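Local coordinates for methyl-CpG-binding domain protein 1 (PDB 5W9Q) that represses transcription at CpG-rich promoters and, through the CXXC-type zinc finger present here, binds DNA that carries unmethylated CpG dinucleotides, at residues A[23-26]-A[27-30]; A[41-45]-A[46-50]. All coordinates share one frame; numbering follows the deposited sequence.

Contact 1 of 2, residues A[23-26]-A[27-30]. With ZN (zinc ion), chain G.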
loop_
_atom_site.group_PDB
_atom_site.type_symbol
_atom_site.label_atom_id
_atom_site.label_comp_id
_atom_site.label_asym_id
_atom_site.label_seq_id
_atom_site.Cartn_x
_atom_site.Cartn_y
_atom_site.Cartn_z
ATOM N N GLY A 23 -1.578 -0.698 9.211
ATOM C CA GLY A 23 -1.819 0.330 10.264
ATOM C C GLY A 23 -0.569 0.815 10.996
ATOM O O GLY A 23 -0.696 1.512 11.955
ATOM N N ARG A 24 0.622 0.436 10.509
ATOM C CA ARG A 24 1.948 0.816 11.087
ATOM C C ARG A 24 3.005 1.400 10.100
ATOM O O ARG A 24 3.876 2.137 10.525
ATOM C CB ARG A 24 2.576 -0.391 11.785
ATOM C CG ARG A 24 1.804 -0.903 12.995
ATOM C CD ARG A 24 2.005 -0.007 14.210
ATOM N NE ARG A 24 1.138 -0.381 15.332
ATOM C CZ ARG A 24 0.900 0.385 16.405
ATOM N NH1 ARG A 24 0.096 -0.059 17.365
ATOM N NH2 ARG A 24 1.454 1.602 16.525
ATOM N N CYS A 25 2.905 1.096 8.799
ATOM C CA CYS A 25 3.820 1.559 7.804
ATOM C C CYS A 25 3.626 3.128 7.549
ATOM O O CYS A 25 2.629 3.796 8.002
ATOM C CB CYS A 25 3.609 0.731 6.501
ATOM S SG CYS A 25 2.074 1.181 5.551
ATOM N N ASP A 26 4.558 3.719 6.839
ATOM C CA ASP A 26 4.485 5.198 6.610
ATOM C C ASP A 26 3.133 5.606 5.855
ATOM O O ASP A 26 2.474 6.539 6.241
ATOM C CB ASP A 26 5.745 5.710 5.925
ATOM C CG ASP A 26 6.018 5.059 4.594
ATOM O OD1 ASP A 26 5.441 4.022 4.189
ATOM O OD2 ASP A 26 6.853 5.575 3.909
ATOM N N PHE A 27 2.748 4.827 4.848
ATOM C CA PHE A 27 1.541 5.089 4.083
ATOM C C PHE A 27 0.238 4.925 4.895
ATOM O O PHE A 27 -0.732 5.727 4.748
ATOM C CB PHE A 27 1.529 4.224 2.790
ATOM C CG PHE A 27 2.687 4.516 1.794
ATOM C CD1 PHE A 27 3.295 5.747 1.720
ATOM C CD2 PHE A 27 3.139 3.516 0.923
ATOM C CE1 PHE A 27 4.296 5.995 0.805
ATOM C CE2 PHE A 27 4.140 3.754 -0.011
ATOM C CZ PHE A 27 4.732 4.990 -0.061
ATOM N N CYS A 28 0.199 3.916 5.792
ATOM C CA CYS A 28 -0.963 3.706 6.658
ATOM C C CYS A 28 -1.084 4.838 7.644
ATOM O O CYS A 28 -2.152 5.494 7.712
ATOM C CB CYS A 28 -0.926 2.336 7.411
ATOM S SG CYS A 28 -1.467 0.986 6.379
ATOM N N CYS A 29 -0.020 5.048 8.415
ATOM C CA CYS A 29 0.042 6.194 9.362
ATOM C C CYS A 29 -0.363 7.536 8.765
ATOM O O CYS A 29 -0.891 8.368 9.459
ATOM C CB CYS A 29 1.442 6.338 9.933
ATOM S SG CYS A 29 1.713 4.966 11.050
ATOM N N ASP A 30 -0.078 7.723 7.489
ATOM C CA ASP A 30 -0.463 8.933 6.773
ATOM C C ASP A 30 -1.982 9.028 6.456
ATOM O O ASP A 30 -2.476 10.103 6.215
ATOM C CB ASP A 30 0.382 9.030 5.493
ATOM C CG ASP A 30 -0.049 10.141 4.595
ATOM O OD1 ASP A 30 0.287 11.291 4.888
ATOM O OD2 ASP A 30 -0.750 9.862 3.602
HETATM ZN ZN ZN G . 0.471 -0.307 6.185
#
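Cys25 and Cys28 form a CxxC zinc-binding pair at the start of helix 26-30, within the CXXC zinc finger. Both thiolates hold the same zinc ion, Cys25 SG and Cys28 SG each lying 2.3 Å from it, and Cys22 and Cys44 complete the tetrahedral set. Backbone amides also point at the sulfurs. Cys28 N donates to Cys25 SG at 3.3 Å, which makes Cys25 the N-cap of the helix, a cysteine doing the work usually left to serine or aspartate. Its chi1 of 75° tucks SG between its own backbone N and carbonyl carbon, where it can face the first helical turn and the metal together. In the same way Gly23 N donates to Cys28 SG at 3.3 Å. Gly23 has a positive phi of 76°, which suits a residue without a side chain. Such N-H donors would probably soften the negative charge on the zinc-bound sulfurs.

Regular helical bonding begins with Cys29 N to Cys25 O, 3.0 Å, followed by Asp30 N to Asp26 O. Asp26, the first helical residue, lays its carboxylate beside the Phe27 side chain: OD1 makes a weak bond with Phe27 N and sits 3.6 Å above one face of the Phe27 ring, toward its rim, with carboxylate and ring planes 21° apart. Its stronger partner is Arg45, by a salt bridge; an acidic residue suits a place beside the N-H groups of the first helical turn and a cation.

Phe27 is buried against Gln42 and Arg45, where a large apolar ring suits the interior. One turn further along helix 26-30, the Asp30 carboxylate accepts from the backbone N-H of Gln39, tying the helix to the loop that leads to the DNA.

Contact 2 of 2, residues A[41-45]-A[46-50]. With ZN (zinc ion), chain G; ZN (zinc ion), chain H; nucleotides of chain C.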
loop_
_atom_site.group_PDB
_atom_site.type_symbol
_atom_site.label_atom_id
_atom_site.label_comp_id
_atom_site.label_asym_id
_atom_site.label_seq_id
_atom_site.Cartn_x
_atom_site.Cartn_y
_atom_site.Cartn_z
ATOM N N ARG A 41 -0.700 9.698 0.553
ATOM C CA ARG A 41 -1.823 9.179 -0.254
ATOM C C ARG A 41 -1.495 7.973 -1.137
ATOM O O ARG A 41 -1.725 7.961 -2.362
ATOM C CB ARG A 41 -2.400 10.340 -1.146
ATOM C CG ARG A 41 -2.666 11.616 -0.400
ATOM C CD ARG A 41 -3.124 12.699 -1.349
ATOM N NE ARG A 41 -3.511 13.844 -0.574
ATOM C CZ ARG A 41 -4.171 14.879 -1.008
ATOM N NH1 ARG A 41 -4.572 14.981 -2.276
ATOM N NH2 ARG A 41 -4.471 15.820 -0.145
ATOM N N GLN A 42 -0.964 6.944 -0.474
ATOM C CA GLN A 42 -0.620 5.683 -1.091
ATOM C C GLN A 42 -1.210 4.561 -0.250
ATOM O O GLN A 42 -1.511 4.708 0.976
ATOM C CB GLN A 42 0.890 5.541 -1.158
ATOM C CG GLN A 42 1.638 6.684 -1.896
ATOM C CD GLN A 42 1.219 6.918 -3.337
ATOM O OE1 GLN A 42 0.633 6.058 -3.982
ATOM N NE2 GLN A 42 1.535 8.161 -3.861
ATOM N N LYS A 43 -1.387 3.418 -0.879
ATOM C CA LYS A 43 -1.853 2.279 -0.121
ATOM C C LYS A 43 -0.771 1.692 0.754
ATOM O O LYS A 43 0.397 1.935 0.542
ATOM C CB LYS A 43 -2.544 1.243 -0.976
ATOM C CG LYS A 43 -1.801 0.630 -2.073
ATOM C CD LYS A 43 -2.579 -0.658 -2.505
ATOM C CE LYS A 43 -2.327 -0.982 -3.928
ATOM N NZ LYS A 43 -2.988 -2.265 -4.254
ATOM N N CYS A 44 -1.225 0.915 1.764
ATOM C CA CYS A 44 -0.337 0.259 2.743
ATOM C C CYS A 44 0.891 -0.270 2.021
ATOM O O CYS A 44 0.745 -0.962 0.964
ATOM C CB CYS A 44 -1.091 -0.949 3.327
ATOM S SG CYS A 44 -0.122 -1.774 4.540
ATOM N N ARG A 45 2.058 -0.009 2.550
ATOM C CA ARG A 45 3.315 -0.590 1.978
ATOM C C ARG A 45 3.209 -2.121 1.708
ATOM O O ARG A 45 3.719 -2.641 0.671
ATOM C CB ARG A 45 4.451 -0.422 2.941
ATOM C CG ARG A 45 5.017 0.952 3.037
ATOM C CD ARG A 45 5.861 1.303 1.823
ATOM N NE ARG A 45 6.433 2.641 1.998
ATOM C CZ ARG A 45 7.254 3.249 1.158
ATOM N NH1 ARG A 45 7.625 2.687 -0.002
ATOM N NH2 ARG A 45 7.702 4.462 1.483
ATOM N N TRP A 46 2.568 -2.803 2.650
ATOM C CA TRP A 46 2.430 -4.321 2.623
ATOM C C TRP A 46 1.288 -4.819 1.688
ATOM O O TRP A 46 1.135 -6.031 1.506
ATOM C CB TRP A 46 2.244 -4.836 4.050
ATOM C CG TRP A 46 3.398 -4.473 4.828
ATOM C CD1 TRP A 46 3.483 -3.534 5.816
ATOM C CD2 TRP A 46 4.712 -4.977 4.632
ATOM N NE1 TRP A 46 4.762 -3.402 6.223
ATOM C CE2 TRP A 46 5.556 -4.277 5.520
ATOM C CE3 TRP A 46 5.265 -5.952 3.778
ATOM C CZ2 TRP A 46 6.950 -4.565 5.634
ATOM C CZ3 TRP A 46 6.679 -6.253 3.887
ATOM C CH2 TRP A 46 7.482 -5.541 4.794
ATOM N N ARG A 47 0.520 -3.875 1.079
ATOM C CA ARG A 47 -0.453 -4.157 0.051
ATOM C C ARG A 47 -0.044 -3.667 -1.333
ATOM O O ARG A 47 -0.825 -3.732 -2.269
ATOM C CB ARG A 47 -1.815 -3.603 0.473
ATOM C CG ARG A 47 -2.247 -4.033 1.889
ATOM C CD ARG A 47 -3.576 -3.417 2.310
ATOM N NE ARG A 47 -4.682 -4.192 1.817
ATOM C CZ ARG A 47 -5.983 -3.945 2.027
ATOM N NH1 ARG A 47 -6.914 -4.810 1.563
ATOM N NH2 ARG A 47 -6.379 -2.908 2.738
ATOM N N GLN A 48 1.175 -3.129 -1.474
ATOM C CA GLN A 48 1.697 -2.727 -2.783
ATOM C C GLN A 48 2.064 -3.977 -3.604
ATOM O O GLN A 48 2.919 -4.810 -3.183
ATOM C CB GLN A 48 2.886 -1.831 -2.599
ATOM C CG GLN A 48 2.489 -0.553 -1.881
ATOM C CD GLN A 48 1.827 0.470 -2.869
ATOM O OE1 GLN A 48 1.789 0.204 -4.093
ATOM N NE2 GLN A 48 1.311 1.597 -2.347
ATOM N N CYS A 49 1.412 -4.124 -4.756
ATOM C CA CYS A 49 1.634 -5.301 -5.602
ATOM C C CYS A 49 3.095 -5.518 -6.009
ATOM O O CYS A 49 3.753 -4.601 -6.526
ATOM C CB CYS A 49 0.803 -5.168 -6.866
ATOM S SG CYS A 49 0.990 -6.644 -7.914
ATOM N N LEU A 50 3.588 -6.751 -5.811
ATOM C CA LEU A 50 4.988 -7.071 -6.091
ATOM C C LEU A 50 5.340 -7.131 -7.600
ATOM O O LEU A 50 6.545 -7.164 -7.964
ATOM C CB LEU A 50 5.370 -8.435 -5.409
ATOM C CG LEU A 50 5.107 -8.476 -3.882
ATOM C CD1 LEU A 50 5.275 -9.831 -3.277
ATOM C CD2 LEU A 50 5.983 -7.438 -3.179
HETATM ZN ZN ZN G . 0.471 -0.307 6.185
HETATM ZN ZN ZN H . 0.112 -8.516 -6.867
ATOM P P DA C 5 -6.458 2.259 -0.923
ATOM O OP1 DA C 5 -6.612 0.859 -1.309
ATOM O OP2 DA C 5 -5.800 2.585 0.384
ATOM O "O5'" DA C 5 -5.725 2.968 -2.154
ATOM C "C5'" DA C 5 -6.186 2.727 -3.498
ATOM C "C4'" DA C 5 -5.527 3.700 -4.447
ATOM O "O4'" DA C 5 -6.002 5.056 -4.164
ATOM C "C3'" DA C 5 -3.998 3.756 -4.306
ATOM O "O3'" DA C 5 -3.282 3.911 -5.538
ATOM C "C2'" DA C 5 -3.772 5.037 -3.534
ATOM C "C1'" DA C 5 -4.863 5.884 -4.186
ATOM N N9 DA C 5 -5.189 7.153 -3.559
ATOM C C8 DA C 5 -5.128 7.545 -2.248
ATOM N N7 DA C 5 -5.468 8.804 -2.055
ATOM C C5 DA C 5 -5.768 9.264 -3.330
ATOM C C6 DA C 5 -6.203 10.522 -3.811
ATOM N N6 DA C 5 -6.396 11.584 -3.029
ATOM N N1 DA C 5 -6.376 10.661 -5.146
ATOM C C2 DA C 5 -6.140 9.603 -5.935
ATOM N N3 DA C 5 -5.758 8.364 -5.597
ATOM C C4 DA C 5 -5.600 8.262 -4.265
ATOM P P DC C 6 -2.717 2.653 -6.305
ATOM O OP1 DC C 6 -3.605 1.499 -6.020
ATOM O OP2 DC C 6 -1.241 2.577 -6.104
ATOM O "O5'" DC C 6 -2.864 3.045 -7.832
ATOM C "C5'" DC C 6 -4.167 3.222 -8.440
ATOM C "C4'" DC C 6 -4.156 4.474 -9.297
ATOM O "O4'" DC C 6 -4.181 5.631 -8.453
ATOM C "C3'" DC C 6 -2.933 4.650 -10.203
ATOM O "O3'" DC C 6 -3.395 4.892 -11.531
ATOM C "C2'" DC C 6 -2.196 5.863 -9.634
ATOM C "C1'" DC C 6 -3.281 6.626 -8.950
ATOM N N1 DC C 6 -2.899 7.437 -7.804
ATOM C C2 DC C 6 -3.156 8.815 -7.806
ATOM O O2 DC C 6 -3.548 9.361 -8.860
ATOM N N3 DC C 6 -2.902 9.532 -6.693
ATOM C C4 DC C 6 -2.456 8.927 -5.592
ATOM N N4 DC C 6 -2.248 9.677 -4.512
ATOM C C5 DC C 6 -2.191 7.520 -5.556
ATOM C C6 DC C 6 -2.425 6.821 -6.672
HETATM O O HOH W 1 -0.345 3.566 -3.772
HETATM O O HOH W 2 4.197 -5.039 -0.782
#
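From an extended run at 42-43 the backbone bends into a short 3-10 turn. Arg47 N donates to Cys44 O at 2.9 Å from above the carbonyl plane, and Gln48 N reaches Arg45 O more weakly. Cys44 puts SG anti to its backbone N (chi1 -179°), directed at the zinc ion it shares with contact 1, and also receives a weak bond from Trp46 N. Cys49 binds the second zinc ion. Between them Gln48 bends at chi2 (-80°) to bring its amide across the Lys43 chain: NE2 lies 3.3 Å from Lys43 CG and donates to Lys43 O at 3.0 Å. The same NE2 donates to a water, 2.9 Å away, that also meets Gln42 OE1, Lys43 N and DC6 OP2 of chain C. Shortening Gln48 to an alanine is likely to leave Lys43 O without this donor and cost the water one of its protein partners.

Arg41 O accepts from DC6 N4 of chain C at 2.8 Å, while Gln42 NE2 bonds a guanine O6. Backbone carbonyl and side-chain amide thus read cytosine and guanine, and Lys43, whose NZ bonds weakly to Arg47 O while CE lies near a DC6 phosphate oxygen, probably adds electrostatic attraction.

How the contacts relate
Contacts 1 and 2 follow one another along the chain, their centres about 10 Å apart, and share one zinc ion: 23-30 supplies two of its cysteines and 41-50 a third. They also meet directly. The Asp26-Arg45 salt bridge spans 2.8 Å from OD1 to NE, and Phe27 CD2 packs 3.2 Å from Lys43 O. Asp30 OD2 probably accepts from Arg41 N at 3.1 Å, holding the backbone just before the carbonyl that meets the cytosine. At its nearest atom contact 1 is about 6 Å from the DNA, so its helix probably acts only indirectly, through 41-43, whereas Arg41 and Gln42 touch the bases, Lys43 lies by the phosphates and Cys49 reaches the other zinc site.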